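Local atomic coordinates of glycosyltransferase Gtf1 (Streptococcus pneumoniae, PDB entry 4PQG), a protein that belongs to the GT-B glycosyltransferases, pairing two Rossmann-like domains with an extended antiparallel beta-sheet domain, and binds uridine-5'-diphosphate. Residues Val35-Leu39 with Ile497-Lys502; Leu132-Ala136 with Lys147-Ser151; Tyr402-Ala408 with Gly425-Phe431. All coordinates share one frame; numbering follows the deposited sequence.

Interaction 1. Residues Val35-Leu39 with Ile497-Lys502; sequences VFRKL and ILEKWK
L39 lays its two methyl groups against the backbone bond from K502 N to L498 O, a helical hydrogen bond of 2.7 Å: CD1 touches both atoms, and CD2 also meets the oxygen. No hydrogen bond crosses between the two segments, and the side chains meet through apolar atoms. L39 and L498 run antiparallel past one another, while L39 CD1 reaches W501 CB at 3.8 Å.

V35 divides its branches between neighbours. With CG1 anti to the backbone N (chi1 167°), that methyl approaches the indole obliquely, 3.6 Å from W501 CD1, and also meets L498 CD2; CG2 turns to I497 CG2 at 3.9 Å. The tryptophan is thus held on its pyrrole side by V35, and farther along by F36, whose edge points at one face of the indole six-membered ring. This is a T-shaped pair, with planes at 80° and centroids 5.4 Å apart.

The contact sets the end of helix 24-38, which follows the first strand of the N-terminal parallel sheet, against helix 494-508 near the C terminus. Such a return of the last helix to the N-terminal domain is familiar in GT-B enzymes. Behind the interface F36 rests on strands 10-15 and 42-47, and I497 and W501 both touch I311. Toward the exposed side, K38 lends its aliphatic stem, with CB 3.7 Å from L498 CD2.

Interaction 2. Residues Leu132-Ala136 with Lys147-Ser151; sequences LVQHA and KDYFS
H135 and Y149 extend alongside each other from the same face of the sheet, their rings nearly parallel (19°) but slid so far apart, centroids 5.2 Å, that they scarcely overlap. The closest approach is made by the histidine's methylene instead, H135 CB standing 3.3 Å from Y149 CD1. A chi1 of 80° places the imidazole between its own backbone N and carbonyl carbon, and it stacks on Y124 of the adjoining strand. The phenol runs on to E158, which hydrogen-bonds Y149 OH.

Q134 also travels alongside Y149, meeting the ring at its edge with NE2 4.0 Å from Y149 CD1. The exact setting of its amide against the imidazole is doubtful, because Q134 OE1 and H135 ND1 are modelled too close together. NE2 donates to L52 O and to a water that in turn donates to F150 O, so the amide end is tied both to a neighbouring loop and to the other strand. F150 heads elsewhere, receiving the methyl of A136 at its edge and in its plane, 4.0 Å from CE2, beside V92 of helix 89-93.

These strands, 133-140 and 143-150, form a hairpin within the ten-stranded meander of the GtfA extended beta-sheet domain. H135 and Y149 are a non-hydrogen-bonded antiparallel pair; A136 and D148, a hydrogen-bonded one, exchange two bonds of 2.9 Å between A136 N and D148 O and between D148 N and A136 O. The chain turns a corner at Q134, yet its carbonyl still takes F150 N at 2.9 Å.

On the face of A136, the carboxylate of D148 meets R146, R154 and S157, which would favour its ionised form, whereas V133 O is buried against F150, a carbonyl whose polarity no bond in the model appears to offset.

Interaction 3. Residues Tyr402-Ala408 with Gly425-Phe431; sequences YEVYLTA and GLPLIGF
Y405 is bonded at both ends of its backbone to segment 425-431: its N donates to P427 O at 2.9 Å, almost straight (170°), and its O accepts from I429 N at 3.0 Å. The next rung, T407 N to I429 O at 3.1 Å, continues the pattern. Two waters bridge the segments at the ends of the pairing. One donates to E403 O at 2.7 Å and to G425 O; the other accepts from F431 N and makes a weak bond to T407 O.

The pairs Y405 with L428 and L406 with I429 are parallel, and helix 416-423 connects strand 404-406 to strand 428-431, a beta-alpha-beta crossover in the C-terminal Rossmann-like sheet of this GT-B protein. That helix ends in a Schellman motif with G425 at positive phi, after which L426 and P427 lead into strand 428-431.

Side chains alternate between the faces. On one, Y405 and L428 meet where L428 CD2 lies 3.6 Å from Y405 CB, while L426 CD1 comes up near the plane of the tyrosine ring, at its edge. A chi1 of -174° swings the tyrosine ring opposite its own N, and it extends clear of strand 428-431, its hydroxyl bonding T417 OG1 and A334 N and its side chain about 6 Å from the bound uridine-5'-diphosphate. On the other face L406 and I429 run alongside each other, L406 CD2 being 3.9 Å from I429 CB, with V404 CG1 close to I429 CD1; helix 343-353 packs against L406 through L346 and V350. At the C-terminal end, the edge of the F431 ring is turned to A408 O, which lies in the ring plane 3.3 Å from CE2.

The chain meets 35-39 first, on a helix of the N-terminal domain, and its partner 497-502 comes only after 457 intervening residues, so interaction 1 closes nearly the whole protein into one long loop. Both other contacts are nested inside it. Interaction 2 closes a short hairpin in the antiparallel extension; interaction 3 later closes the crossover through helix 416-423 that joins neighbouring strands of the C-terminal sheet. These two lie in series, on opposite sides of the chain's centre with nearest atoms about 30 Å apart, and no loops cross. Interactions 2 and 3 are thus each internal to one sheet, while interaction 1 ties the last long helix to the N-terminal domain.

Interaction 1. Residues Val35-Leu39 with Ile497-Lys502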
loop_
_atom_site.group_PDB
_atom_site.type_symbol
_atom_site.label_atom_id
_atom_site.label_comp_id
_atom_site.label_asym_id
_atom_site.label_seq_id
_atom_site.Cartn_x
_atom_site.Cartn_y
_atom_site.Cartn_z
ATOM N N VAL A 35 4.048 7.405 13.828
ATOM C CA VAL A 35 3.699 7.332 15.246
ATOM C C VAL A 35 4.848 6.744 16.071
ATOM O O VAL A 35 5.198 7.274 17.132
ATOM C CB VAL A 35 2.436 6.481 15.493
ATOM C CG1 VAL A 35 2.290 6.163 16.976
ATOM C CG2 VAL A 35 1.190 7.186 14.967
ATOM N N PHE A 36 5.424 5.646 15.591
ATOM C CA PHE A 36 6.522 5.002 16.299
ATOM C C PHE A 36 7.750 5.902 16.405
ATOM O O PHE A 36 8.418 5.898 17.439
ATOM C CB PHE A 36 6.855 3.644 15.690
ATOM C CG PHE A 36 5.756 2.624 15.845
ATOM C CD1 PHE A 36 4.828 2.724 16.879
ATOM C CD2 PHE A 36 5.667 1.548 14.972
ATOM C CE1 PHE A 36 3.831 1.783 17.035
ATOM C CE2 PHE A 36 4.677 0.590 15.129
ATOM C CZ PHE A 36 3.752 0.704 16.160
ATOM N N ARG A 37 8.028 6.674 15.356
ATOM C CA ARG A 37 9.112 7.649 15.384
ATOM C C ARG A 37 8.877 8.701 16.467
ATOM O O ARG A 37 9.786 9.022 17.245
ATOM C CB ARG A 37 9.291 8.330 14.024
ATOM C CG ARG A 37 9.916 7.440 12.965
ATOM C CD ARG A 37 10.419 8.229 11.765
ATOM N NE ARG A 37 9.374 9.011 11.110
ATOM C CZ ARG A 37 8.640 8.610 10.071
ATOM N NH1 ARG A 37 8.811 7.411 9.522
ATOM N NH2 ARG A 37 7.719 9.428 9.582
ATOM N N LYS A 38 7.653 9.217 16.518
ATOM C CA LYS A 38 7.288 10.241 17.490
ATOM C C LYS A 38 7.403 9.715 18.901
ATOM O O LYS A 38 7.865 10.429 19.787
ATOM C CB LYS A 38 5.862 10.732 17.248
ATOM C CG LYS A 38 5.746 11.853 16.237
ATOM C CD LYS A 38 4.279 12.090 15.890
ATOM C CE LYS A 38 4.062 13.404 15.164
ATOM N NZ LYS A 38 4.810 13.460 13.885
ATOM N N LEU A 39 6.974 8.470 19.109
ATOM C CA LEU A 39 7.053 7.844 20.414
ATOM C C LEU A 39 8.459 7.331 20.727
ATOM O O LEU A 39 8.651 6.599 21.701
ATOM C CB LEU A 39 6.028 6.713 20.533
ATOM C CG LEU A 39 4.547 7.085 20.576
ATOM C CD1 LEU A 39 3.702 5.825 20.482
ATOM C CD2 LEU A 39 4.189 7.893 21.826
ATOM N N ILE A 497 -3.885 9.923 18.947
ATOM C CA ILE A 497 -3.475 8.578 18.491
ATOM C C ILE A 497 -2.201 8.065 19.179
ATOM O O ILE A 497 -2.099 6.876 19.484
ATOM C CB ILE A 497 -3.368 8.481 16.947
ATOM C CG1 ILE A 497 -3.737 7.081 16.453
ATOM C CG2 ILE A 497 -1.968 8.828 16.458
ATOM C CD1 ILE A 497 -5.143 6.659 16.789
ATOM N N LEU A 498 -1.258 8.976 19.427
ATOM C CA LEU A 498 -0.013 8.682 20.142
ATOM C C LEU A 498 -0.282 8.060 21.500
ATOM O O LEU A 498 0.397 7.110 21.901
ATOM C CB LEU A 498 0.816 9.956 20.319
ATOM C CG LEU A 498 1.365 10.583 19.037
ATOM C CD1 LEU A 498 1.846 12.010 19.264
ATOM C CD2 LEU A 498 2.477 9.726 18.451
ATOM N N GLU A 499 -1.281 8.603 22.195
ATOM C CA GLU A 499 -1.688 8.098 23.500
ATOM C C GLU A 499 -2.294 6.713 23.401
ATOM O O GLU A 499 -2.114 5.892 24.300
ATOM C CB GLU A 499 -2.675 9.062 24.172
ATOM C CG GLU A 499 -2.011 10.301 24.755
ATOM C CD GLU A 499 -0.948 9.950 25.785
ATOM O OE1 GLU A 499 -1.235 9.138 26.697
ATOM O OE2 GLU A 499 0.182 10.473 25.672
ATOM N N LYS A 500 -3.015 6.449 22.313
ATOM C CA LYS A 500 -3.596 5.124 22.114
ATOM C C LYS A 500 -2.482 4.102 21.902
ATOM O O LYS A 500 -2.522 3.007 22.463
ATOM C CB LYS A 500 -4.582 5.109 20.942
ATOM C CG LYS A 500 -5.760 6.054 21.126
ATOM C CD LYS A 500 -6.850 5.849 20.080
ATOM C CE LYS A 500 -7.835 7.008 20.074
ATOM N NZ LYS A 500 -8.627 7.088 21.336
ATOM N N TRP A 501 -1.483 4.474 21.106
ATOM C CA TRP A 501 -0.346 3.588 20.828
ATOM C C TRP A 501 0.521 3.421 22.049
ATOM O O TRP A 501 0.796 2.291 22.469
ATOM C CB TRP A 501 0.451 4.075 19.615
ATOM C CG TRP A 501 -0.182 3.657 18.296
ATOM C CD1 TRP A 501 -0.814 4.466 17.358
ATOM C CD2 TRP A 501 -0.268 2.299 17.740
ATOM N NE1 TRP A 501 -1.264 3.730 16.298
ATOM C CE2 TRP A 501 -0.979 2.424 16.463
ATOM C CE3 TRP A 501 0.154 1.038 18.160
ATOM C CZ2 TRP A 501 -1.234 1.324 15.649
ATOM C CZ3 TRP A 501 -0.115 -0.067 17.336
ATOM C CH2 TRP A 501 -0.795 0.075 16.114
ATOM N N LYS A 502 0.916 4.541 22.647
ATOM C CA LYS A 502 1.637 4.546 23.919
ATOM C C LYS A 502 0.966 3.611 24.923
ATOM O O LYS A 502 1.622 2.729 25.471
ATOM C CB LYS A 502 1.734 5.972 24.470
ATOM C CG LYS A 502 2.795 6.196 25.535
ATOM C CD LYS A 502 2.897 7.677 25.875
ATOM C CE LYS A 502 3.621 7.922 27.192
ATOM N NZ LYS A 502 5.090 7.684 27.090
#

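Interaction 2. Residues Leu132-Ala136 with Lys147-Ser151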
loop_
_atom_site.group_PDB
_atom_site.type_symbol
_atom_site.label_atom_id
_atom_site.label_comp_id
_atom_site.label_asym_id
_atom_site.label_seq_id
_atom_site.Cartn_x
_atom_site.Cartn_y
_atom_site.Cartn_z
ATOM N N LEU A 132 22.526 7.081 -13.017
ATOM C CA LEU A 132 22.324 6.060 -11.973
ATOM C C LEU A 132 21.575 4.852 -12.549
ATOM O O LEU A 132 20.586 5.020 -13.281
ATOM C CB LEU A 132 21.587 6.654 -10.761
ATOM C CG LEU A 132 22.198 7.907 -10.099
ATOM C CD1 LEU A 132 21.301 8.449 -8.990
ATOM C CD2 LEU A 132 23.602 7.662 -9.558
ATOM N N VAL A 133 22.049 3.639 -12.240
ATOM C CA VAL A 133 21.512 2.416 -12.855
ATOM C C VAL A 133 20.905 1.463 -11.818
ATOM O O VAL A 133 21.611 0.954 -10.952
ATOM C CB VAL A 133 22.568 1.665 -13.684
ATOM C CG1 VAL A 133 21.952 0.434 -14.347
ATOM C CG2 VAL A 133 23.170 2.581 -14.748
ATOM N N GLN A 134 19.600 1.234 -11.944
ATOM C CA GLN A 134 18.812 0.460 -10.978
ATOM C C GLN A 134 19.065 -1.030 -11.217
ATOM O O GLN A 134 19.263 -1.779 -10.272
ATOM C CB GLN A 134 17.312 0.828 -11.101
ATOM C CG GLN A 134 16.341 0.101 -10.173
ATOM C CD GLN A 134 15.878 -1.245 -10.732
ATOM O OE1 GLN A 134 15.693 -1.395 -11.953
ATOM N NE2 GLN A 134 15.681 -2.232 -9.845
ATOM N N HIS A 135 19.051 -1.440 -12.483
ATOM C CA HIS A 135 19.417 -2.806 -12.872
ATOM C C HIS A 135 19.891 -2.861 -14.299
ATOM O O HIS A 135 19.659 -1.922 -15.061
ATOM C CB HIS A 135 18.285 -3.802 -12.586
ATOM C CG HIS A 135 17.179 -3.815 -13.606
ATOM N ND1 HIS A 135 16.150 -2.956 -13.565
ATOM C CD2 HIS A 135 16.930 -4.674 -14.676
ATOM C CE1 HIS A 135 15.295 -3.226 -14.563
ATOM N NE2 HIS A 135 15.767 -4.287 -15.239
ATOM N N ALA A 136 20.574 -3.948 -14.659
ATOM C CA ALA A 136 21.200 -4.113 -15.981
ATOM C C ALA A 136 21.015 -5.534 -16.459
ATOM O O ALA A 136 20.983 -6.468 -15.644
ATOM C CB ALA A 136 22.683 -3.787 -15.919
ATOM N N LYS A 147 20.857 -10.803 -15.155
ATOM C CA LYS A 147 20.404 -9.493 -14.716
ATOM C C LYS A 147 20.996 -9.176 -13.359
ATOM O O LYS A 147 20.893 -9.987 -12.422
ATOM C CB LYS A 147 18.879 -9.436 -14.585
ATOM C CG LYS A 147 18.106 -9.478 -15.879
ATOM C CD LYS A 147 16.651 -9.080 -15.649
ATOM C CE LYS A 147 15.766 -9.530 -16.809
ATOM N NZ LYS A 147 14.304 -9.287 -16.574
ATOM N N ASP A 148 21.592 -7.993 -13.241
ATOM C CA ASP A 148 22.133 -7.527 -11.975
ATOM C C ASP A 148 21.275 -6.375 -11.472
ATOM O O ASP A 148 20.746 -5.602 -12.276
ATOM C CB ASP A 148 23.562 -7.026 -12.147
ATOM C CG ASP A 148 24.574 -8.141 -12.375
ATOM O OD1 ASP A 148 24.256 -9.338 -12.202
ATOM O OD2 ASP A 148 25.715 -7.795 -12.711
ATOM N N TYR A 149 21.157 -6.275 -10.145
ATOM C CA TYR A 149 20.352 -5.268 -9.460
ATOM C C TYR A 149 21.226 -4.490 -8.468
ATOM O O TYR A 149 21.960 -5.104 -7.702
ATOM C CB TYR A 149 19.196 -5.958 -8.738
ATOM C CG TYR A 149 18.255 -6.637 -9.709
ATOM C CD1 TYR A 149 17.179 -5.942 -10.265
ATOM C CD2 TYR A 149 18.473 -7.960 -10.124
ATOM C CE1 TYR A 149 16.341 -6.549 -11.202
ATOM C CE2 TYR A 149 17.631 -8.574 -11.049
ATOM C CZ TYR A 149 16.571 -7.856 -11.580
ATOM O OH TYR A 149 15.722 -8.456 -12.471
ATOM N N PHE A 150 21.117 -3.154 -8.466
ATOM C CA PHE A 150 22.076 -2.273 -7.766
ATOM C C PHE A 150 21.442 -1.275 -6.794
ATOM O O PHE A 150 20.375 -0.694 -7.082
ATOM C CB PHE A 150 22.914 -1.467 -8.784
ATOM C CG PHE A 150 23.573 -2.306 -9.847
ATOM C CD1 PHE A 150 24.788 -2.953 -9.604
ATOM C CD2 PHE A 150 22.994 -2.430 -11.104
ATOM C CE1 PHE A 150 25.400 -3.717 -10.590
ATOM C CE2 PHE A 150 23.595 -3.199 -12.091
ATOM C CZ PHE A 150 24.801 -3.843 -11.834
ATOM N N SER A 151 22.099 -1.082 -5.645
ATOM C CA SER A 151 21.817 0.046 -4.723
ATOM C C SER A 151 23.108 0.870 -4.707
ATOM O O SER A 151 23.382 1.560 -5.680
ATOM C CB SER A 151 21.396 -0.420 -3.323
ATOM O OG SER A 151 22.319 -1.352 -2.765
HETATM O O HOH W 1 17.614 -1.854 -7.588
#

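Interaction 3. Residues Tyr402-Ala408 with Gly425-Phe431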
loop_
_atom_site.group_PDB
_atom_site.type_symbol
_atom_site.label_atom_id
_atom_site.label_comp_id
_atom_site.label_asym_id
_atom_site.label_seq_id
_atom_site.Cartn_x
_atom_site.Cartn_y
_atom_site.Cartn_z
ATOM N N TYR A 402 -9.502 22.133 -3.163
ATOM C CA TYR A 402 -10.805 21.725 -3.688
ATOM C C TYR A 402 -11.946 22.071 -2.730
ATOM O O TYR A 402 -11.721 22.440 -1.579
ATOM C CB TYR A 402 -10.800 20.216 -4.003
ATOM C CG TYR A 402 -9.847 19.817 -5.114
ATOM C CD1 TYR A 402 -10.300 19.673 -6.421
ATOM C CD2 TYR A 402 -8.484 19.587 -4.854
ATOM C CE1 TYR A 402 -9.439 19.304 -7.439
ATOM C CE2 TYR A 402 -7.616 19.216 -5.869
ATOM C CZ TYR A 402 -8.102 19.080 -7.157
ATOM O OH TYR A 402 -7.266 18.719 -8.179
ATOM N N GLU A 403 -13.179 21.938 -3.202
ATOM C CA GLU A 403 -14.309 22.248 -2.360
ATOM C C GLU A 403 -14.953 21.043 -1.693
ATOM O O GLU A 403 -15.220 21.085 -0.487
ATOM C CB GLU A 403 -15.333 23.094 -3.113
ATOM C CG GLU A 403 -14.839 24.520 -3.334
ATOM C CD GLU A 403 -15.880 25.428 -3.960
ATOM O OE1 GLU A 403 -16.784 24.924 -4.664
ATOM O OE2 GLU A 403 -15.782 26.657 -3.752
ATOM N N VAL A 404 -15.187 19.976 -2.462
ATOM C CA VAL A 404 -15.940 18.827 -1.973
ATOM C C VAL A 404 -15.278 17.515 -2.426
ATOM O O VAL A 404 -14.774 17.428 -3.545
ATOM C CB VAL A 404 -17.405 18.847 -2.479
ATOM C CG1 VAL A 404 -18.173 17.597 -2.017
ATOM C CG2 VAL A 404 -18.134 20.115 -2.021
ATOM N N TYR A 405 -15.305 16.514 -1.550
ATOM C CA TYR A 405 -14.779 15.183 -1.846
ATOM C C TYR A 405 -15.941 14.228 -2.123
ATOM O O TYR A 405 -16.917 14.224 -1.377
ATOM C CB TYR A 405 -13.947 14.653 -0.660
ATOM C CG TYR A 405 -13.257 13.330 -0.956
ATOM C CD1 TYR A 405 -11.925 13.293 -1.367
ATOM C CD2 TYR A 405 -13.943 12.114 -0.828
ATOM C CE1 TYR A 405 -11.297 12.081 -1.658
ATOM C CE2 TYR A 405 -13.327 10.902 -1.127
ATOM C CZ TYR A 405 -12.008 10.894 -1.539
ATOM O OH TYR A 405 -11.397 9.691 -1.835
ATOM N N LEU A 406 -15.796 13.410 -3.170
ATOM C CA LEU A 406 -16.760 12.356 -3.547
ATOM C C LEU A 406 -16.206 10.917 -3.433
ATOM O O LEU A 406 -15.090 10.647 -3.822
ATOM C CB LEU A 406 -17.198 12.556 -5.001
ATOM C CG LEU A 406 -17.768 13.900 -5.455
ATOM C CD1 LEU A 406 -18.143 13.806 -6.929
ATOM C CD2 LEU A 406 -18.976 14.269 -4.604
ATOM N N THR A 407 -17.040 9.995 -2.958
ATOM C CA THR A 407 -16.705 8.573 -2.870
ATOM C C THR A 407 -17.974 7.814 -3.197
ATOM O O THR A 407 -19.066 8.176 -2.734
ATOM C CB THR A 407 -16.193 8.163 -1.455
ATOM O OG1 THR A 407 -16.285 6.735 -1.305
ATOM C CG2 THR A 407 -17.034 8.820 -0.342
ATOM N N ALA A 408 -17.800 6.789 -4.027
ATOM C CA ALA A 408 -18.819 5.803 -4.351
ATOM C C ALA A 408 -18.357 4.410 -3.922
ATOM O O ALA A 408 -18.889 3.398 -4.370
ATOM C CB ALA A 408 -19.092 5.844 -5.840
ATOM N N GLY A 425 -10.686 20.107 5.420
ATOM C CA GLY A 425 -11.961 20.823 5.379
ATOM C C GLY A 425 -12.828 20.526 4.167
ATOM O O GLY A 425 -13.523 21.415 3.652
ATOM N N LEU A 426 -12.799 19.283 3.702
ATOM C CA LEU A 426 -13.682 18.922 2.589
ATOM C C LEU A 426 -14.925 18.263 3.116
ATOM O O LEU A 426 -14.837 17.328 3.920
ATOM C CB LEU A 426 -12.979 18.004 1.572
ATOM C CG LEU A 426 -11.765 18.570 0.826
ATOM C CD1 LEU A 426 -11.169 17.539 -0.123
ATOM C CD2 LEU A 426 -12.129 19.826 0.063
ATOM N N PRO A 427 -16.099 18.756 2.680
ATOM C CA PRO A 427 -17.320 17.988 2.883
ATOM C C PRO A 427 -17.208 16.690 2.094
ATOM O O PRO A 427 -16.502 16.654 1.082
ATOM C CB PRO A 427 -18.406 18.879 2.261
ATOM C CG PRO A 427 -17.821 20.254 2.311
ATOM C CD PRO A 427 -16.370 20.033 1.991
ATOM N N LEU A 428 -17.886 15.647 2.562
ATOM C CA LEU A 428 -17.874 14.346 1.886
ATOM C C LEU A 428 -19.270 13.968 1.402
ATOM O O LEU A 428 -20.243 14.137 2.127
ATOM C CB LEU A 428 -17.348 13.249 2.823
ATOM C CG LEU A 428 -16.079 13.484 3.648
ATOM C CD1 LEU A 428 -15.758 12.244 4.467
ATOM C CD2 LEU A 428 -14.904 13.835 2.762
ATOM N N ILE A 429 -19.372 13.447 0.183
ATOM C CA ILE A 429 -20.620 12.796 -0.263
ATOM C C ILE A 429 -20.335 11.324 -0.570
ATOM O O ILE A 429 -19.535 11.032 -1.448
ATOM C CB ILE A 429 -21.225 13.492 -1.510
ATOM C CG1 ILE A 429 -21.507 14.979 -1.228
ATOM C CG2 ILE A 429 -22.481 12.760 -1.961
ATOM C CD1 ILE A 429 -21.867 15.793 -2.468
ATOM N N GLY A 430 -20.981 10.412 0.156
ATOM C CA GLY A 430 -20.753 8.985 -0.043
ATOM C C GLY A 430 -21.916 8.097 0.336
ATOM O O GLY A 430 -22.938 8.565 0.853
ATOM N N PHE A 431 -21.763 6.803 0.080
ATOM C CA PHE A 431 -22.791 5.834 0.437
ATOM C C PHE A 431 -22.900 5.644 1.951
ATOM O O PHE A 431 -21.895 5.721 2.673
ATOM C CB PHE A 431 -22.495 4.481 -0.202
ATOM C CG PHE A 431 -22.816 4.399 -1.668
ATOM C CD1 PHE A 431 -24.119 4.604 -2.141
ATOM C CD2 PHE A 431 -21.822 4.055 -2.587
ATOM C CE1 PHE A 431 -24.408 4.483 -3.494
ATOM C CE2 PHE A 431 -22.114 3.944 -3.944
ATOM C CZ PHE A 431 -23.410 4.157 -4.395
HETATM O O HOH W 2 -14.422 22.869 1.347
HETATM O O HOH W 3 -19.168 5.809 -0.793
#